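Local coordinates for acetylcholine-binding protein (Bulinus truncatus, PDB 2BJ0) that probably binds acetylcholine as a soluble homologue of the ligand-binding domain of nicotinic receptors, assembled as a pentamer, at residues Lys182-Ser185 against Met190-Asp193; Ile36-Thr41 against Gln45-Leu50. All blocks are in the same frame, centred on the assembly; numbering follows the deposited sequence.

Interaction 1 (Lys182-Ser185 against Met190-Asp193)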
# COMPACT_ATOMS: atom_id res chain seq x y z
N LYS A 182 18.25 -22.94 -15.60
CA LYS A 182 17.12 -23.40 -16.39
C LYS A 182 16.97 -22.62 -17.71
O LYS A 182 17.27 -21.42 -17.77
CB LYS A 182 15.81 -23.30 -15.58
CG LYS A 182 15.74 -24.19 -14.32
CD LYS A 182 15.65 -25.71 -14.66
CE LYS A 182 16.36 -26.60 -13.61
NZ LYS A 182 15.73 -26.58 -12.25
N LYS A 183 16.52 -23.31 -18.75
CA LYS A 183 16.13 -22.66 -20.01
C LYS A 183 14.67 -22.20 -19.90
O LYS A 183 13.77 -23.01 -19.63
CB LYS A 183 16.27 -23.66 -21.18
CG LYS A 183 16.86 -23.11 -22.50
CD LYS A 183 16.59 -21.63 -22.77
CE LYS A 183 16.40 -21.37 -24.25
NZ LYS A 183 14.96 -21.11 -24.54
N TYR A 184 14.42 -20.91 -20.09
CA TYR A 184 13.05 -20.43 -20.17
C TYR A 184 12.62 -20.08 -21.59
O TYR A 184 13.44 -19.77 -22.46
CB TYR A 184 12.78 -19.27 -19.20
CG TYR A 184 12.86 -19.69 -17.75
CD1 TYR A 184 11.74 -20.24 -17.11
CD2 TYR A 184 14.05 -19.58 -17.04
CE1 TYR A 184 11.83 -20.65 -15.77
CE2 TYR A 184 14.14 -19.98 -15.72
CZ TYR A 184 13.04 -20.51 -15.09
OH TYR A 184 13.15 -20.90 -13.77
N SER A 185 11.31 -20.14 -21.77
CA SER A 185 10.63 -19.88 -23.03
C SER A 185 10.92 -18.51 -23.64
O SER A 185 11.17 -18.39 -24.84
CB SER A 185 9.13 -20.01 -22.77
OG SER A 185 8.41 -20.01 -23.97
N MET A 190 20.11 -19.03 -20.32
CA MET A 190 19.55 -19.60 -19.11
C MET A 190 19.53 -18.60 -17.95
O MET A 190 20.25 -17.59 -17.95
CB MET A 190 20.33 -20.84 -18.71
CG MET A 190 20.36 -21.96 -19.75
SD MET A 190 21.16 -23.39 -18.95
CE MET A 190 22.42 -23.83 -20.17
N TYR A 191 18.70 -18.90 -16.96
CA TYR A 191 18.62 -18.14 -15.73
C TYR A 191 19.15 -19.00 -14.58
O TYR A 191 18.84 -20.17 -14.52
CB TYR A 191 17.16 -17.74 -15.48
CG TYR A 191 16.74 -16.59 -16.36
CD1 TYR A 191 16.63 -16.75 -17.75
CD2 TYR A 191 16.47 -15.33 -15.83
CE1 TYR A 191 16.26 -15.68 -18.58
CE2 TYR A 191 16.11 -14.27 -16.64
CZ TYR A 191 16.00 -14.45 -18.01
OH TYR A 191 15.66 -13.38 -18.82
N ASP A 192 19.95 -18.43 -13.70
CA ASP A 192 20.34 -19.11 -12.47
C ASP A 192 19.25 -19.05 -11.39
O ASP A 192 18.56 -18.04 -11.24
CB ASP A 192 21.56 -18.46 -11.89
CG ASP A 192 22.81 -18.69 -12.74
OD1 ASP A 192 22.77 -19.46 -13.73
OD2 ASP A 192 23.86 -18.09 -12.49
N ASP A 193 19.12 -20.13 -10.63
CA ASP A 193 18.34 -20.06 -9.41
C ASP A 193 19.03 -20.80 -8.29
O ASP A 193 19.86 -21.69 -8.54
CB ASP A 193 16.90 -20.51 -9.61
CG ASP A 193 16.79 -21.97 -9.95
OD1 ASP A 193 16.77 -22.81 -9.02
OD2 ASP A 193 16.68 -22.37 -11.13
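Tyr184 turns the edge of its ring toward the face of the Tyr191 ring: the planes stand at 86° and the centroids lie 5.8 Å apart, an offset edge-to-face pair. Tyr184 CE2 is 3.8 Å from Tyr191 CB, which sits near the plane of the Tyr184 ring, while Tyr184 CD2 lies 3.9 Å from Tyr191 CD1. With CG anti to the carbonyl carbon (chi1 -67°), the Tyr184 ring is carried back beside its own backbone N, with CD2 and CE2 toward Tyr191, while its OH hydrogen-bonds to Lys138. The rings lie near the tip of the beta hairpin formed by strands 170-183 and 190-202. That tip carries the Cys186-Cys187 disulfide and corresponds to loop C of the receptor family, consistent with the aromatic site for agonists; a CXS molecule, probably from the crystallisation liquor, lies about 3 Å from the side chain of Tyr191. Lys182 and Tyr191 form an antiparallel hydrogen-bonded pair, Lys182 N to Tyr191 O and Tyr191 N to Lys182 O each measuring 3.0 Å. Beside this pair, the bent Lys182 chain lays CG 3.8 Å from Asp193 OD2. Lys182 NZ is 4.5 Å from Asp193 OD2, too far for a salt bridge, and OD2 is buried with no partner in the model, while OD1 accepts a hydrogen bond from Asn180 ND2.

Interaction 2 (Ile36-Thr41 against Gln45-Leu50)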
# COMPACT_ATOMS: atom_id res chain seq x y z
N ILE A 36 8.86 -20.87 10.77
CA ILE A 36 7.81 -21.38 9.89
C ILE A 36 6.59 -20.87 10.60
O ILE A 36 6.27 -21.35 11.68
CB ILE A 36 7.80 -22.89 9.77
CG1 ILE A 36 9.00 -23.39 8.96
CG2 ILE A 36 6.50 -23.36 9.14
CD1 ILE A 36 9.06 -24.90 8.85
N VAL A 37 5.90 -19.88 10.02
CA VAL A 37 4.76 -19.22 10.74
C VAL A 37 3.35 -19.73 10.41
O VAL A 37 2.41 -19.46 11.17
CB VAL A 37 4.87 -17.69 10.61
CG1 VAL A 37 6.09 -17.19 11.37
CG2 VAL A 37 4.95 -17.27 9.16
N GLU A 38 3.19 -20.44 9.31
CA GLU A 38 1.98 -21.18 9.02
C GLU A 38 2.35 -22.49 8.32
O GLU A 38 3.25 -22.51 7.49
CB GLU A 38 1.08 -20.37 8.10
CG GLU A 38 -0.31 -20.97 7.96
CD GLU A 38 -1.32 -19.95 7.46
OE1 GLU A 38 -1.07 -19.34 6.39
OE2 GLU A 38 -2.37 -19.76 8.14
N ALA A 39 1.67 -23.58 8.65
CA ALA A 39 1.67 -24.75 7.77
C ALA A 39 0.26 -25.30 7.73
O ALA A 39 -0.18 -26.00 8.64
CB ALA A 39 2.67 -25.80 8.23
N ASP A 40 -0.47 -24.91 6.69
CA ASP A 40 -1.91 -25.09 6.66
C ASP A 40 -2.19 -26.37 5.89
O ASP A 40 -2.05 -26.40 4.68
CB ASP A 40 -2.56 -23.87 5.98
CG ASP A 40 -4.07 -23.98 5.90
OD1 ASP A 40 -4.60 -25.11 5.93
OD2 ASP A 40 -4.83 -22.99 5.79
N THR A 41 -2.56 -27.45 6.59
CA THR A 41 -2.62 -28.77 5.96
C THR A 41 -3.82 -28.93 5.08
O THR A 41 -3.79 -29.75 4.17
CB THR A 41 -2.63 -29.91 6.99
OG1 THR A 41 -3.71 -29.69 7.89
CG2 THR A 41 -1.37 -29.87 7.85
N GLN A 45 -0.24 -25.15 2.25
CA GLN A 45 0.52 -23.92 2.12
C GLN A 45 1.34 -23.66 3.37
O GLN A 45 0.90 -23.93 4.50
CB GLN A 45 -0.43 -22.73 1.84
CG GLN A 45 -1.16 -22.88 0.52
CD GLN A 45 -2.22 -21.79 0.29
OE1 GLN A 45 -2.28 -20.82 1.03
NE2 GLN A 45 -3.05 -21.97 -0.75
N VAL A 46 2.53 -23.10 3.15
CA VAL A 46 3.55 -22.85 4.19
C VAL A 46 4.01 -21.42 4.07
O VAL A 46 4.16 -20.93 2.95
CB VAL A 46 4.78 -23.80 4.01
CG1 VAL A 46 5.91 -23.39 4.92
CG2 VAL A 46 4.34 -25.24 4.32
N GLU A 47 4.18 -20.75 5.21
CA GLU A 47 4.72 -19.38 5.26
C GLU A 47 5.90 -19.46 6.19
O GLU A 47 5.81 -20.00 7.28
CB GLU A 47 3.72 -18.37 5.88
CG GLU A 47 2.50 -17.99 5.06
CD GLU A 47 1.86 -16.67 5.54
OE1 GLU A 47 2.08 -16.25 6.71
OE2 GLU A 47 1.13 -16.04 4.74
N VAL A 48 7.01 -18.90 5.74
CA VAL A 48 8.24 -18.88 6.50
C VAL A 48 8.68 -17.44 6.68
O VAL A 48 8.30 -16.57 5.91
CB VAL A 48 9.39 -19.66 5.75
CG1 VAL A 48 9.02 -21.12 5.55
CG2 VAL A 48 9.73 -19.01 4.44
N VAL A 49 9.49 -17.18 7.71
CA VAL A 49 10.34 -15.99 7.74
C VAL A 49 11.75 -16.36 7.31
O VAL A 49 12.36 -17.29 7.85
CB VAL A 49 10.34 -15.34 9.11
CG1 VAL A 49 11.28 -14.12 9.15
CG2 VAL A 49 8.92 -14.91 9.47
N LEU A 50 12.27 -15.60 6.36
CA LEU A 50 13.52 -15.91 5.68
C LEU A 50 14.34 -14.62 5.54
O LEU A 50 13.82 -13.60 5.03
CB LEU A 50 13.18 -16.48 4.30
CG LEU A 50 14.29 -16.95 3.35
CD1 LEU A 50 14.95 -18.26 3.85
CD2 LEU A 50 13.76 -17.12 1.92
O HOH W 1 -1.90 -20.03 3.33
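Val37 N and Glu38 N both address Glu47 O, the first at 2.7 Å with a bent N-H...O angle of 140°, the second in a weak bond of 3.3 Å. Two consecutive donors on one carbonyl make a classic beta bulge, and the register moves by one residue between the Ile36-Val48 and Glu38-Glu47 pairs. Beyond it the ladder is regular: Glu47 N reaches Glu38 O at 3.0 Å and Asp40 N reaches Gln45 O at 2.8 Å. The two strands, running at 175° to each other, form the beta hairpin 25-40/45-57, part of the sandwich of this receptor-like domain. Apolar contacts divide between its faces. Ile36 CG1 meets Val48 CG1 at 4.1 Å and Ala39 packs on Val46, on the side turned to Phe198 and Phe200 of strand 190-202. At the bulge, Val37 sets CG2 between its backbone N and carbonyl carbon, which brings that methyl 3.7 Å from Glu47 CB. Among the polar groups, the carboxylates of Glu38 and Glu47 are turned 56° apart, and OE1 of Glu38 lies 4.3 Å from OE2 of Glu47. Salt bridges run from Arg119 to Glu47 OE2, from Arg117 to Glu47 OE1, and from Lys43 of a neighbouring subunit to Glu38 OE2, which probably offsets the like charges. Replacing Glu47 by an alanine would probably leave both arginines without this carboxylate and Glu38 OE1 without the CG and carboxylate it lies against. Gln45 NE2 bonds to Val37 O of another subunit.

Overall arrangement
Along the chain the contacts come in series: interaction 2 is complete by residue 50, and interaction 1 begins at residue 182. Each joins neighbouring antiparallel strands of a hairpin, but in different sheets: strands 25-40 and 45-57 belong to the mixed sheet, strands 170-183 and 190-202 to the four-stranded one. Their centres are 27 Å apart and their nearest atoms about 12 Å, so they do not touch. Strand 190-202 links them, since it supplies Met190-Asp193 to interaction 1 and, further on, Phe198 and Phe200 to the packing against interaction 2. Both contacts also reach the same neighbouring subunit, placing a probable ligand-site hairpin and a hairpin within the mixed sheet along the pentamer's interfaces.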